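Local coordinates for replication protein (Sphinx1.76-related DNA, PDB 6H24), which probably takes part in plasmid-type DNA replication as a Rep initiator protein, the chain here being its N-terminal winged-helix WH1 domain, at residues L17-V20 with E21-L24; T122-E125 with E126-Q130. All coordinates share one frame; numbering follows the deposited sequence.

Contact 1 of 2, residues L17-V20 with E21-L24; sequences LALV and EQRL
The backbone from L17 to L24 winds into the first turn of helix 19-34, with A18 at the N-cap and successive i to i+4 bonds starting with Q22 N to A18 O at 3.0 Å. In this winged-helix WH1 domain the turn begins with half of a capping box: the side chain of E21 reaches back to the cap residue, and its OE1 takes the N-H of A18 at 3.0 Å in a fairly straight bond (160°). The donor approaches from above the carboxylate, 55° out of its plane. The other oxygen, OE2, is salt-bridged to R77, so this buried carboxylate is held through both oxygens, and the positive charge beside it would probably favour the ionised form. L17 crosses the E21 side chain at about a right angle, its CG 3.9 Å from OE2.

Within the same turn, L19 and R23 cross obliquely. With CG anti to the backbone N (chi1 179°), L19 sends CD2 over the centre of the R23 guanidinium, 3.5 Å above its plane. R23 also packs on Y52 and F56 of helix 49-56. Cutting this side chain back to an alanine is likely to strip L19 of its flat partner and open a gap beside both aromatics. Q22 runs its extended chain back past the cap, beside F128 of helix 121-128, with CG 3.5 Å from A18 O.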
loop_
_atom_site.group_PDB
_atom_site.type_symbol
_atom_site.label_atom_id
_atom_site.label_comp_id
_atom_site.label_asym_id
_atom_site.label_seq_id
_atom_site.Cartn_x
_atom_site.Cartn_y
_atom_site.Cartn_z
ATOM N N LEU A 17 12.557 -11.666 3.662
ATOM C CA LEU A 17 11.757 -12.243 2.597
ATOM C C LEU A 17 12.234 -13.657 2.299
ATOM O O LEU A 17 13.437 -13.922 2.230
ATOM C CB LEU A 17 11.864 -11.400 1.326
ATOM C CG LEU A 17 10.927 -10.207 1.168
ATOM C CD1 LEU A 17 10.997 -9.293 2.382
ATOM C CD2 LEU A 17 11.254 -9.463 -0.123
ATOM N N ALA A 18 11.286 -14.562 2.086
ATOM C CA ALA A 18 11.616 -15.883 1.572
ATOM C C ALA A 18 12.138 -15.790 0.139
ATOM O O ALA A 18 11.919 -14.802 -0.571
ATOM C CB ALA A 18 10.389 -16.797 1.630
ATOM N N LEU A 19 12.845 -16.844 -0.282
ATOM C CA LEU A 19 13.393 -16.872 -1.634
ATOM C C LEU A 19 12.300 -16.652 -2.676
ATOM O O LEU A 19 12.506 -15.922 -3.649
ATOM C CB LEU A 19 14.108 -18.199 -1.884
ATOM C CG LEU A 19 14.729 -18.412 -3.265
ATOM C CD1 LEU A 19 15.785 -17.363 -3.569
ATOM C CD2 LEU A 19 15.318 -19.818 -3.368
ATOM N N VAL A 20 11.129 -17.269 -2.490
ATOM C CA VAL A 20 10.084 -17.136 -3.500
ATOM C C VAL A 20 9.614 -15.685 -3.591
ATOM O O VAL A 20 9.235 -15.212 -4.670
ATOM C CB VAL A 20 8.907 -18.085 -3.219
ATOM C CG1 VAL A 20 8.248 -17.760 -1.886
ATOM C CG2 VAL A 20 7.918 -18.025 -4.378
ATOM N N GLU A 21 9.622 -14.961 -2.471
ATOM C CA GLU A 21 9.233 -13.556 -2.494
ATOM C C GLU A 21 10.279 -12.713 -3.213
ATOM O O GLU A 21 9.936 -11.784 -3.950
ATOM C CB GLU A 21 9.033 -13.044 -1.075
ATOM C CG GLU A 21 7.873 -13.654 -0.312
ATOM C CD GLU A 21 7.905 -13.215 1.132
ATOM O OE1 GLU A 21 8.376 -13.998 1.987
ATOM O OE2 GLU A 21 7.485 -12.071 1.409
ATOM N N GLN A 22 11.560 -13.018 -2.990
ATOM C CA GLN A 22 12.626 -12.357 -3.732
ATOM C C GLN A 22 12.481 -12.600 -5.226
ATOM O O GLN A 22 12.642 -11.676 -6.035
ATOM C CB GLN A 22 13.987 -12.853 -3.246
ATOM C CG GLN A 22 14.246 -12.559 -1.787
ATOM C CD GLN A 22 15.631 -12.967 -1.349
ATOM O OE1 GLN A 22 16.446 -13.416 -2.154
ATOM N NE2 GLN A 22 15.909 -12.811 -0.061
ATOM N N ARG A 23 12.156 -13.833 -5.609
ATOM C CA ARG A 23 12.014 -14.158 -7.020
ATOM C C ARG A 23 10.754 -13.536 -7.608
ATOM O O ARG A 23 10.753 -13.125 -8.775
ATOM C CB ARG A 23 12.026 -15.674 -7.198
ATOM C CG ARG A 23 13.413 -16.258 -6.977
ATOM C CD ARG A 23 13.393 -17.761 -6.999
ATOM N NE ARG A 23 14.736 -18.328 -7.023
ATOM C CZ ARG A 23 14.990 -19.627 -6.902
ATOM N NH1 ARG A 23 13.989 -20.477 -6.725
ATOM N NH2 ARG A 23 16.238 -20.070 -6.940
ATOM N N LEU A 24 9.675 -13.458 -6.828
ATOM C CA LEU A 24 8.490 -12.742 -7.290
ATOM C C LEU A 24 8.859 -11.316 -7.691
ATOM O O LEU A 24 8.457 -10.825 -8.756
ATOM C CB LEU A 24 7.424 -12.744 -6.197
ATOM C CG LEU A 24 6.215 -11.834 -6.412
ATOM C CD1 LEU A 24 5.372 -12.305 -7.576
ATOM C CD2 LEU A 24 5.377 -11.794 -5.144
#

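Contact 2 of 2, residues T122-E125 with E126-Q130; sequences TRLE and EQFTQ
Side chains and backbone meet here within a single helix, 121-128, over almost its full two turns and the point where it ends, near the C-terminal end of the winged-helix WH1 domain. Regular i to i+4 bonds run as far as F128 N to L124 O (2.9 Å). At T129 the chain leaves helical geometry, and E125 O receives two donors from that one residue: the hydroxyl OG1 at 2.6 Å and, more weakly, the backbone N at 3.0 Å. The hydroxyl stands beside its own backbone N, anti to the carbonyl carbon (chi1 -62°), and thus faces back along the helix.

Facing helix 2-14, R123 bends at chi2 and chi3 to bring NH1 to E126 OE1 at 3.1 Å, a salt bridge with a weak, bent hydrogen bond (133°) and the guanidinium and carboxylate planes 34° apart. The stronger partner of R123 is D7, which takes NE, so the guanidinium links helix 2-14 to this one. The carboxylate of E125 is salt-bridged to R33 of helix 19-34. Among the buried residues, L124 and F128 lie side by side and point the same way, CD2 of the leucine 4.0 Å from CZ of the ring.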
loop_
_atom_site.group_PDB
_atom_site.type_symbol
_atom_site.label_atom_id
_atom_site.label_comp_id
_atom_site.label_asym_id
_atom_site.label_seq_id
_atom_site.Cartn_x
_atom_site.Cartn_y
_atom_site.Cartn_z
ATOM N N THR A 122 15.850 -0.888 -8.371
ATOM C CA THR A 122 17.102 -1.378 -8.937
ATOM C C THR A 122 18.027 -1.906 -7.848
ATOM O O THR A 122 18.781 -2.860 -8.086
ATOM C CB THR A 122 17.800 -0.302 -9.767
ATOM O OG1 THR A 122 16.965 0.029 -10.879
ATOM C CG2 THR A 122 19.128 -0.832 -10.294
ATOM N N ARG A 123 17.990 -1.304 -6.655
ATOM C CA ARG A 123 18.763 -1.837 -5.538
ATOM C C ARG A 123 18.254 -3.217 -5.135
ATOM O O ARG A 123 19.045 -4.109 -4.805
ATOM C CB ARG A 123 18.701 -0.881 -4.351
ATOM C CG ARG A 123 19.440 0.430 -4.575
ATOM C CD ARG A 123 20.950 0.251 -4.437
ATOM N NE ARG A 123 21.333 -0.139 -3.081
ATOM C CZ ARG A 123 21.747 -1.353 -2.720
ATOM N NH1 ARG A 123 21.853 -2.333 -3.608
ATOM N NH2 ARG A 123 22.063 -1.583 -1.454
ATOM N N LEU A 124 16.932 -3.413 -5.152
ATOM C CA LEU A 124 16.393 -4.737 -4.856
ATOM C C LEU A 124 16.793 -5.747 -5.924
ATOM O O LEU A 124 17.075 -6.906 -5.608
ATOM C CB LEU A 124 14.873 -4.691 -4.724
ATOM C CG LEU A 124 14.319 -3.961 -3.501
ATOM C CD1 LEU A 124 12.794 -3.875 -3.580
ATOM C CD2 LEU A 124 14.756 -4.639 -2.210
ATOM N N GLU A 125 16.777 -5.345 -7.198
ATOM C CA GLU A 125 17.225 -6.260 -8.247
ATOM C C GLU A 125 18.653 -6.715 -7.970
ATOM O O GLU A 125 18.978 -7.895 -8.146
ATOM C CB GLU A 125 17.069 -5.612 -9.625
ATOM C CG GLU A 125 17.491 -6.522 -10.789
ATOM C CD GLU A 125 17.225 -5.928 -12.171
ATOM O OE1 GLU A 125 17.008 -4.701 -12.290
ATOM O OE2 GLU A 125 17.258 -6.704 -13.155
ATOM N N GLU A 126 19.520 -5.792 -7.529
ATOM C CA GLU A 126 20.897 -6.137 -7.184
ATOM C C GLU A 126 20.937 -7.061 -5.975
ATOM O O GLU A 126 21.635 -8.083 -5.977
ATOM C CB GLU A 126 21.702 -4.865 -6.890
ATOM C CG GLU A 126 21.851 -3.925 -8.077
ATOM C CD GLU A 126 22.420 -2.564 -7.699
ATOM O OE1 GLU A 126 22.804 -2.366 -6.525
ATOM O OE2 GLU A 126 22.479 -1.685 -8.584
ATOM N N GLN A 127 20.165 -6.722 -4.940
ATOM C CA GLN A 127 20.154 -7.492 -3.704
ATOM C C GLN A 127 19.740 -8.936 -3.947
ATOM O O GLN A 127 20.269 -9.860 -3.318
ATOM C CB GLN A 127 19.190 -6.821 -2.717
ATOM C CG GLN A 127 19.191 -7.397 -1.318
ATOM C CD GLN A 127 20.324 -6.859 -0.475
ATOM O OE1 GLN A 127 21.324 -6.360 -1.000
ATOM N NE2 GLN A 127 20.175 -6.952 0.843
ATOM N N PHE A 128 18.760 -9.137 -4.817
ATOM C CA PHE A 128 18.130 -10.431 -5.031
ATOM C C PHE A 128 18.734 -11.263 -6.150
ATOM O O PHE A 128 18.469 -12.468 -6.206
ATOM C CB PHE A 128 16.634 -10.216 -5.286
ATOM C CG PHE A 128 15.880 -9.671 -4.096
ATOM C CD1 PHE A 128 16.387 -9.785 -2.809
ATOM C CD2 PHE A 128 14.677 -9.017 -4.276
ATOM C CE1 PHE A 128 15.687 -9.279 -1.721
ATOM C CE2 PHE A 128 13.978 -8.509 -3.193
ATOM C CZ PHE A 128 14.486 -8.636 -1.918
ATOM N N THR A 129 19.504 -10.672 -7.060
ATOM C CA THR A 129 20.070 -11.459 -8.144
ATOM C C THR A 129 21.104 -12.433 -7.604
ATOM O O THR A 129 22.009 -12.049 -6.853
ATOM C CB THR A 129 20.724 -10.567 -9.200
ATOM O OG1 THR A 129 19.742 -9.712 -9.791
ATOM C CG2 THR A 129 21.362 -11.432 -10.288
ATOM N N GLN A 130 20.971 -13.689 -7.995
ATOM C CA GLN A 130 21.918 -14.725 -7.632
ATOM C C GLN A 130 22.625 -15.195 -8.890
ATOM O O GLN A 130 22.081 -15.123 -9.996
ATOM C CB GLN A 130 21.229 -15.900 -6.941
ATOM C CG GLN A 130 20.731 -15.562 -5.552
ATOM C CD GLN A 130 19.808 -16.623 -5.003
ATOM O OE1 GLN A 130 19.506 -17.608 -5.678
ATOM N NE2 GLN A 130 19.343 -16.424 -3.777
#

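From the N terminus the chain passes through helix 2-14 and then reaches contact 1, where helix 19-34 starts; the remaining helices and all the strands follow before contact 2 ends helix 121-128. The two are local and in series, neither nested nor crossed, and neither closes a long loop. Folding nevertheless sets the start of one helix against the end of the other, and the centres of the two contacts lie about 11 Å apart. F128 of contact 2 reaches contact 1, its CD1 3.6 Å from Q22 CD and its CZ 3.8 Å from L17 CD2, while L19 packs on Q130. Contact 1 also leans on helices 49-56 and 60-75, and contact 2 on helix 2-14.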